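PDB 4K0J: heavy metal cation tricomponent efflux pump ZneA(CzcA-like) from Cupriavidus metallidurans, which probably exports zinc ions in exchange for protons, as the inner-membrane RND pump of a tripartite heavy-metal efflux system. Local coordinates for residues C[149-161]-C[171-183]. Residues are numbered along the deposited sequence; the frame is centred on the assembly and turned at random.
Sequences LRELSELQFWKVI and VDVANFGGLTTQF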
ATOM      1  N   LEU C 149     -20.834   9.746  40.191  1.00 48.43           N
ATOM      2  CA  LEU C 149     -20.767   9.528  38.749  1.00 34.67           C
ATOM      3  C   LEU C 149     -19.909  10.540  37.977  1.00 37.17           C
ATOM      4  O   LEU C 149     -19.350  10.210  36.933  1.00 44.59           O
ATOM      5  CB  LEU C 149     -22.178   9.472  38.159  1.00 29.19           C
ATOM      6  CG  LEU C 149     -22.277   8.856  36.764  1.00 36.31           C
ATOM      7  CD1 LEU C 149     -21.771   7.427  36.790  1.00 41.74           C
ATOM      8  CD2 LEU C 149     -23.692   8.920  36.236  1.00 23.25           C
ATOM      9  N   ARG C 150     -19.800  11.764  38.483  1.00 35.33           N
ATOM     10  CA  ARG C 150     -18.946  12.755  37.839  1.00 40.21           C
ATOM     11  C   ARG C 150     -17.478  12.379  38.049  1.00 49.56           C
ATOM     12  O   ARG C 150     -16.678  12.402  37.108  1.00 62.38           O
ATOM     13  CB  ARG C 150     -19.247  14.171  38.349  1.00 43.89           C
ATOM     14  CG  ARG C 150     -18.409  15.280  37.694  1.00 59.47           C
ATOM     15  CD  ARG C 150     -17.186  15.672  38.545  1.00 67.39           C
ATOM     16  NE  ARG C 150     -16.336  16.674  37.900  1.00 64.24           N
ATOM     17  CZ  ARG C 150     -15.306  17.278  38.493  1.00 67.78           C
ATOM     18  NH1 ARG C 150     -15.003  16.983  39.751  1.00 76.29           N
ATOM     19  NH2 ARG C 150     -14.580  18.178  37.836  1.00 56.72           N
ATOM     20  N   GLU C 151     -17.132  12.019  39.284  1.00 45.57           N
ATOM     21  CA  GLU C 151     -15.774  11.582  39.604  1.00 43.72           C
ATOM     22  C   GLU C 151     -15.388  10.343  38.809  1.00 40.83           C
ATOM     23  O   GLU C 151     -14.282  10.254  38.276  1.00 41.59           O
ATOM     24  CB  GLU C 151     -15.616  11.323  41.102  1.00 37.47           C
ATOM     25  CG  GLU C 151     -15.667  12.584  41.945  1.00 54.33           C
ATOM     26  CD  GLU C 151     -15.064  12.395  43.326  1.00 72.24           C
ATOM     27  OE1 GLU C 151     -14.093  13.110  43.657  1.00 73.89           O
ATOM     28  OE2 GLU C 151     -15.563  11.539  44.085  1.00 81.72           O
ATOM     29  N   LEU C 152     -16.314   9.396  38.716  1.00 37.30           N
ATOM     30  CA  LEU C 152     -16.104   8.206  37.902  1.00 39.45           C
ATOM     31  C   LEU C 152     -15.982   8.557  36.426  1.00 41.51           C
ATOM     32  O   LEU C 152     -15.287   7.876  35.674  1.00 50.68           O
ATOM     33  CB  LEU C 152     -17.235   7.206  38.113  1.00 25.16           C
ATOM     34  CG  LEU C 152     -17.325   6.686  39.543  1.00 40.51           C
ATOM     35  CD1 LEU C 152     -18.268   5.498  39.618  1.00 46.10           C
ATOM     36  CD2 LEU C 152     -15.938   6.328  40.057  1.00 28.15           C
ATOM     37  N   SER C 153     -16.653   9.627  36.015  1.00 42.36           N
ATOM     38  CA  SER C 153     -16.581  10.060  34.629  1.00 34.52           C
ATOM     39  C   SER C 153     -15.204  10.609  34.313  1.00 33.33           C
ATOM     40  O   SER C 153     -14.625  10.268  33.283  1.00 35.64           O
ATOM     41  CB  SER C 153     -17.648  11.106  34.318  1.00 29.40           C
ATOM     42  OG  SER C 153     -18.944  10.564  34.477  1.00 24.17           O
ATOM     43  N   GLU C 154     -14.673  11.450  35.197  1.00 25.31           N
ATOM     44  CA  GLU C 154     -13.340  12.008  34.977  1.00 25.90           C
ATOM     45  C   GLU C 154     -12.276  10.922  35.076  1.00 40.55           C
ATOM     46  O   GLU C 154     -11.283  10.948  34.348  1.00 38.51           O
ATOM     47  CB  GLU C 154     -13.040  13.135  35.964  1.00 30.58           C
ATOM     48  CG  GLU C 154     -14.027  14.286  35.904  1.00 54.72           C
ATOM     49  CD  GLU C 154     -14.067  14.954  34.542  1.00 50.75           C
ATOM     50  OE1 GLU C 154     -13.058  15.598  34.177  1.00 33.81           O
ATOM     51  OE2 GLU C 154     -15.105  14.838  33.844  1.00 48.30           O
ATOM     52  N   LEU C 155     -12.486   9.966  35.979  1.00 40.20           N
ATOM     53  CA  LEU C 155     -11.571   8.839  36.105  1.00 37.47           C
ATOM     54  C   LEU C 155     -11.545   8.076  34.799  1.00 33.50           C
ATOM     55  O   LEU C 155     -10.487   7.709  34.298  1.00 32.87           O
ATOM     56  CB  LEU C 155     -11.998   7.906  37.234  1.00 26.42           C
ATOM     57  CG  LEU C 155     -11.715   8.408  38.645  1.00 43.18           C
ATOM     58  CD1 LEU C 155     -12.305   7.457  39.667  1.00 55.68           C
ATOM     59  CD2 LEU C 155     -10.224   8.571  38.857  1.00 28.20           C
ATOM     60  N   GLN C 156     -12.727   7.848  34.247  1.00 24.81           N
ATOM     61  CA  GLN C 156     -12.841   7.170  32.974  1.00 32.12           C
ATOM     62  C   GLN C 156     -12.050   7.934  31.932  1.00 31.90           C
ATOM     63  O   GLN C 156     -11.124   7.398  31.323  1.00 34.67           O
ATOM     64  CB  GLN C 156     -14.310   7.094  32.559  1.00 33.90           C
ATOM     65  CG  GLN C 156     -14.558   6.566  31.155  1.00 34.84           C
ATOM     66  CD  GLN C 156     -14.610   5.053  31.093  1.00 40.91           C
ATOM     67  OE1 GLN C 156     -13.736   4.365  31.622  1.00 52.33           O
ATOM     68  NE2 GLN C 156     -15.642   4.525  30.442  1.00 37.20           N
ATOM     69  N   PHE C 157     -12.398   9.205  31.771  1.00 24.49           N
ATOM     70  CA  PHE C 157     -11.887  10.018  30.675  1.00 24.82           C
ATOM     71  C   PHE C 157     -10.385  10.217  30.696  1.00 30.02           C
ATOM     72  O   PHE C 157      -9.742  10.201  29.646  1.00 29.44           O
ATOM     73  CB  PHE C 157     -12.560  11.389  30.672  1.00 25.71           C
ATOM     74  CG  PHE C 157     -14.038  11.339  30.443  1.00 24.24           C
ATOM     75  CD1 PHE C 157     -14.606  10.320  29.705  1.00 28.58           C
ATOM     76  CD2 PHE C 157     -14.859  12.312  30.970  1.00 24.36           C
ATOM     77  CE1 PHE C 157     -15.971  10.275  29.498  1.00 25.27           C
ATOM     78  CE2 PHE C 157     -16.219  12.273  30.766  1.00 26.20           C
ATOM     79  CZ  PHE C 157     -16.776  11.253  30.025  1.00 25.10           C
ATOM     80  N   TRP C 158      -9.827  10.412  31.884  1.00 25.97           N
ATOM     81  CA  TRP C 158      -8.446  10.866  31.970  1.00 38.32           C
ATOM     82  C   TRP C 158      -7.458   9.833  32.517  1.00 40.09           C
ATOM     83  O   TRP C 158      -6.243  10.039  32.466  1.00 27.86           O
ATOM     84  CB  TRP C 158      -8.383  12.174  32.754  1.00 27.51           C
ATOM     85  CG  TRP C 158      -9.398  13.159  32.273  1.00 42.42           C
ATOM     86  CD1 TRP C 158     -10.580  13.475  32.871  1.00 41.08           C
ATOM     87  CD2 TRP C 158      -9.338  13.933  31.071  1.00 45.24           C
ATOM     88  NE1 TRP C 158     -11.253  14.409  32.125  1.00 37.62           N
ATOM     89  CE2 TRP C 158     -10.511  14.707  31.014  1.00 38.88           C
ATOM     90  CE3 TRP C 158      -8.400  14.054  30.043  1.00 47.86           C
ATOM     91  CZ2 TRP C 158     -10.768  15.591  29.974  1.00 33.13           C
ATOM     92  CZ3 TRP C 158      -8.662  14.929  29.010  1.00 28.20           C
ATOM     93  CH2 TRP C 158      -9.831  15.687  28.985  1.00 28.03           C
ATOM     94  N   LYS C 159      -7.979   8.719  33.019  1.00 42.78           N
ATOM     95  CA  LYS C 159      -7.128   7.648  33.527  1.00 39.74           C
ATOM     96  C   LYS C 159      -7.314   6.352  32.746  1.00 26.63           C
ATOM     97  O   LYS C 159      -6.387   5.864  32.110  1.00 30.88           O
ATOM     98  CB  LYS C 159      -7.394   7.396  35.018  1.00 32.61           C
ATOM     99  CG  LYS C 159      -7.204   8.618  35.905  1.00 30.34           C
ATOM    100  CD  LYS C 159      -5.811   9.204  35.736  1.00 42.99           C
ATOM    101  CE  LYS C 159      -5.587  10.377  36.675  1.00 47.97           C
ATOM    102  NZ  LYS C 159      -5.649   9.965  38.105  1.00 51.24           N
ATOM    103  N   VAL C 160      -8.525   5.809  32.791  1.00 34.96           N
ATOM    104  CA  VAL C 160      -8.793   4.462  32.298  1.00 31.54           C
ATOM    105  C   VAL C 160      -8.642   4.336  30.788  1.00 36.75           C
ATOM    106  O   VAL C 160      -7.866   3.509  30.294  1.00 35.45           O
ATOM    107  CB  VAL C 160     -10.203   3.996  32.701  1.00 25.20           C
ATOM    108  CG1 VAL C 160     -10.486   2.622  32.143  1.00 25.07           C
ATOM    109  CG2 VAL C 160     -10.337   3.988  34.210  1.00 80.52           C
ATOM    110  N   ILE C 161      -9.397   5.147  30.057  1.00 37.25           N
ATOM    111  CA  ILE C 161      -9.316   5.125  28.604  1.00 24.99           C
ATOM    112  C   ILE C 161      -7.922   5.491  28.091  1.00 41.15           C
ATOM    113  O   ILE C 161      -7.372   4.752  27.277  1.00 52.29           O
ATOM    114  CB  ILE C 161     -10.413   5.975  27.930  1.00 29.21           C
ATOM    115  CG1 ILE C 161     -11.796   5.378  28.232  1.00 36.24           C
ATOM    116  CG2 ILE C 161     -10.183   6.034  26.431  1.00 24.73           C
ATOM    117  CD1 ILE C 161     -12.974   6.248  27.785  1.00 36.26           C
ATOM    118  N   VAL C 171      -7.625  -0.428  18.971  1.00 33.70           N
ATOM    119  CA  VAL C 171      -7.758   0.703  18.071  1.00 37.69           C
ATOM    120  C   VAL C 171      -8.429   1.892  18.764  1.00 35.56           C
ATOM    121  O   VAL C 171      -8.004   3.031  18.590  1.00 53.50           O
ATOM    122  CB  VAL C 171      -8.459   0.310  16.745  1.00 30.49           C
ATOM    123  CG1 VAL C 171      -9.900  -0.137  16.991  1.00 32.16           C
ATOM    124  CG2 VAL C 171      -8.396   1.453  15.756  1.00 30.27           C
ATOM    125  N   ASP C 172      -9.453   1.623  19.566  1.00 33.82           N
ATOM    126  CA  ASP C 172     -10.083   2.669  20.366  1.00 43.64           C
ATOM    127  C   ASP C 172     -10.956   2.102  21.482  1.00 34.81           C
ATOM    128  O   ASP C 172     -11.257   0.906  21.506  1.00 28.94           O
ATOM    129  CB  ASP C 172     -10.904   3.620  19.491  1.00 55.79           C
ATOM    130  CG  ASP C 172     -11.203   4.943  20.186  1.00 64.93           C
ATOM    131  OD1 ASP C 172     -10.476   5.275  21.148  1.00 65.55           O
ATOM    132  OD2 ASP C 172     -12.154   5.647  19.776  1.00 66.23           O
ATOM    133  N   VAL C 173     -11.337   2.980  22.409  1.00 29.38           N
ATOM    134  CA  VAL C 173     -12.218   2.637  23.514  1.00 24.49           C
ATOM    135  C   VAL C 173     -13.466   3.505  23.442  1.00 33.80           C
ATOM    136  O   VAL C 173     -13.376   4.722  23.269  1.00 33.72           O
ATOM    137  CB  VAL C 173     -11.539   2.882  24.865  1.00 24.43           C
ATOM    138  CG1 VAL C 173     -12.096   1.930  25.907  1.00 51.21           C
ATOM    139  CG2 VAL C 173     -10.047   2.709  24.738  1.00 25.11           C
ATOM    140  N   ALA C 174     -14.629   2.877  23.581  1.00 42.40           N
ATOM    141  CA  ALA C 174     -15.902   3.587  23.481  1.00 47.19           C
ATOM    142  C   ALA C 174     -16.566   3.809  24.842  1.00 49.16           C
ATOM    143  O   ALA C 174     -16.939   2.855  25.521  1.00 50.03           O
ATOM    144  CB  ALA C 174     -16.840   2.836  22.556  1.00 23.20           C
ATOM    145  N   ASN C 175     -16.722   5.068  25.236  1.00 22.44           N
ATOM    146  CA  ASN C 175     -17.390   5.376  26.494  1.00 30.27           C
ATOM    147  C   ASN C 175     -18.902   5.444  26.339  1.00 30.63           C
ATOM    148  O   ASN C 175     -19.403   5.826  25.287  1.00 30.01           O
ATOM    149  CB  ASN C 175     -16.880   6.699  27.069  1.00 36.82           C
ATOM    150  CG  ASN C 175     -17.698   7.166  28.264  1.00 37.10           C
ATOM    151  OD1 ASN C 175     -17.944   6.398  29.191  1.00 37.12           O
ATOM    152  ND2 ASN C 175     -18.145   8.416  28.231  1.00 22.08           N
ATOM    153  N   PHE C 176     -19.624   5.073  27.394  1.00 36.49           N
ATOM    154  CA  PHE C 176     -21.073   5.252  27.439  1.00 30.59           C
ATOM    155  C   PHE C 176     -21.504   5.485  28.879  1.00 34.39           C
ATOM    156  O   PHE C 176     -21.287   4.645  29.747  1.00 41.30           O
ATOM    157  CB  PHE C 176     -21.780   4.028  26.853  1.00 21.27           C
ATOM    158  CG  PHE C 176     -23.241   4.245  26.535  1.00 21.10           C
ATOM    159  CD1 PHE C 176     -23.750   3.861  25.308  1.00 32.99           C
ATOM    160  CD2 PHE C 176     -24.111   4.784  27.468  1.00 20.94           C
ATOM    161  CE1 PHE C 176     -25.088   4.041  25.004  1.00 32.65           C
ATOM    162  CE2 PHE C 176     -25.446   4.965  27.173  1.00 47.68           C
ATOM    163  CZ  PHE C 176     -25.936   4.592  25.940  1.00 42.77           C
ATOM    164  N   GLY C 177     -22.130   6.628  29.124  1.00 32.59           N
ATOM    165  CA  GLY C 177     -22.642   6.941  30.444  1.00 32.35           C
ATOM    166  C   GLY C 177     -21.794   7.967  31.158  1.00 27.33           C
ATOM    167  O   GLY C 177     -20.897   8.567  30.574  1.00 30.78           O
ATOM    168  N   GLY C 178     -22.080   8.179  32.432  1.00 29.71           N
ATOM    169  CA  GLY C 178     -21.332   9.155  33.194  1.00 41.88           C
ATOM    170  C   GLY C 178     -21.646  10.578  32.771  1.00 35.41           C
ATOM    171  O   GLY C 178     -22.668  10.829  32.143  1.00 29.99           O
ATOM    172  N   LEU C 179     -20.770  11.516  33.116  1.00 31.82           N
ATOM    173  CA  LEU C 179     -21.051  12.926  32.891  1.00 30.89           C
ATOM    174  C   LEU C 179     -19.810  13.707  32.503  1.00 48.21           C
ATOM    175  O   LEU C 179     -18.897  13.868  33.313  1.00 68.71           O
ATOM    176  CB  LEU C 179     -21.628  13.551  34.159  1.00 32.95           C
ATOM    177  CG  LEU C 179     -22.833  12.888  34.822  1.00 34.88           C
ATOM    178  CD1 LEU C 179     -22.873  13.260  36.289  1.00 35.20           C
ATOM    179  CD2 LEU C 179     -24.123  13.292  34.121  1.00 28.22           C
ATOM    180  N   THR C 180     -19.776  14.204  31.271  1.00 41.80           N
ATOM    181  CA  THR C 180     -18.718  15.125  30.877  1.00 37.83           C
ATOM    182  C   THR C 180     -18.965  16.455  31.586  1.00 42.53           C
ATOM    183  O   THR C 180     -20.107  16.883  31.733  1.00 42.16           O
ATOM    184  CB  THR C 180     -18.667  15.329  29.358  1.00 32.64           C
ATOM    185  OG1 THR C 180     -19.895  15.907  28.918  1.00 45.09           O
ATOM    186  CG2 THR C 180     -18.483  14.004  28.646  1.00 37.12           C
ATOM    187  N   THR C 181     -17.893  17.091  32.041  1.00 48.75           N
ATOM    188  CA  THR C 181     -18.008  18.285  32.870  1.00 55.04           C
ATOM    189  C   THR C 181     -17.665  19.541  32.082  1.00 53.24           C
ATOM    190  O   THR C 181     -16.623  19.611  31.429  1.00 51.08           O
ATOM    191  CB  THR C 181     -17.083  18.195  34.110  1.00 68.37           C
ATOM    192  OG1 THR C 181     -17.436  17.051  34.900  1.00 72.81           O
ATOM    193  CG2 THR C 181     -17.192  19.450  34.967  1.00 62.91           C
ATOM    194  N   GLN C 182     -18.539  20.538  32.145  1.00 53.75           N
ATOM    195  CA  GLN C 182     -18.279  21.798  31.458  1.00 46.91           C
ATOM    196  C   GLN C 182     -18.505  22.995  32.365  1.00 48.30           C
ATOM    197  O   GLN C 182     -19.131  22.878  33.418  1.00 49.97           O
ATOM    198  CB  GLN C 182     -19.113  21.913  30.178  1.00 34.22           C
ATOM    199  CG  GLN C 182     -20.602  21.723  30.358  1.00 38.30           C
ATOM    200  CD  GLN C 182     -21.320  21.604  29.032  1.00 48.85           C
ATOM    201  OE1 GLN C 182     -22.531  21.831  28.940  1.00 58.39           O
ATOM    202  NE2 GLN C 182     -20.574  21.243  27.990  1.00 36.71           N
ATOM    203  N   PHE C 183     -17.964  24.136  31.950  1.00 52.60           N
ATOM    204  CA  PHE C 183     -18.117  25.397  32.666  1.00 54.65           C
ATOM    205  C   PHE C 183     -19.240  26.148  31.973  1.00 65.11           C
ATOM    206  O   PHE C 183     -19.212  26.313  30.754  1.00 62.06           O
ATOM    207  CB  PHE C 183     -16.833  26.234  32.570  1.00 52.31           C
ATOM    208  CG  PHE C 183     -15.666  25.684  33.350  1.00 55.66           C
ATOM    209  CD1 PHE C 183     -15.064  26.446  34.339  1.00 65.27           C
ATOM    210  CD2 PHE C 183     -15.158  24.423  33.086  1.00 58.49           C
ATOM    211  CE1 PHE C 183     -13.985  25.959  35.057  1.00 66.48           C
ATOM    212  CE2 PHE C 183     -14.081  23.927  33.802  1.00 60.36           C
ATOM    213  CZ  PHE C 183     -13.493  24.698  34.787  1.00 62.82           C
TER
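Leu149 lays its branched end against the CA of Gly178, with Leu149 CG 3.7 Å from Gly178 CA. The next residue, Arg150, sends NE to Thr181 OG1 at 3.2 Å. The hydroxyl lies in the guanidinium plane and the bond is nearly straight (164°). CG of Arg150 stands anti to the backbone N (chi1 -179°), and the bend at chi2 then brings NE to Thr181. Ser153 OG is placed to accept a hydrogen bond from Leu179 N and to donate one to Leu149 O; both distances are too short to be taken literally. Glu154 OE2 takes a weak bond from Thr181 OG1, while its OE1 accepts from Trp158 NE1. Gln156 NE2 reaches Asn175 OD1 at 3.2 Å, from above the carbonyl plane, with the two amides almost perpendicular (87°). Outside partners hold the other ends of both amides: Tyr140 for Gln156 and Asp598 for Asn175. Phe157 meets Asn175 ND2 at its ring edge and Thr180 CG2 obliquely, with CZ 3.5 Å from that methyl. Ile161 packs CG2 on Val173 CG2 at 3.7 Å. Helix 149-161 runs antiparallel to strand 171-177. Such helix-on-sheet packing fits the periplasmic porter region of RND pumps. That strand pairs with strand 280-287, and Gln156, Val160 and Ile161 of the helix touch strand 135-143 of the same sheet. Trp158 faces strand 750-758 and Arg71 of a neighbouring subunit.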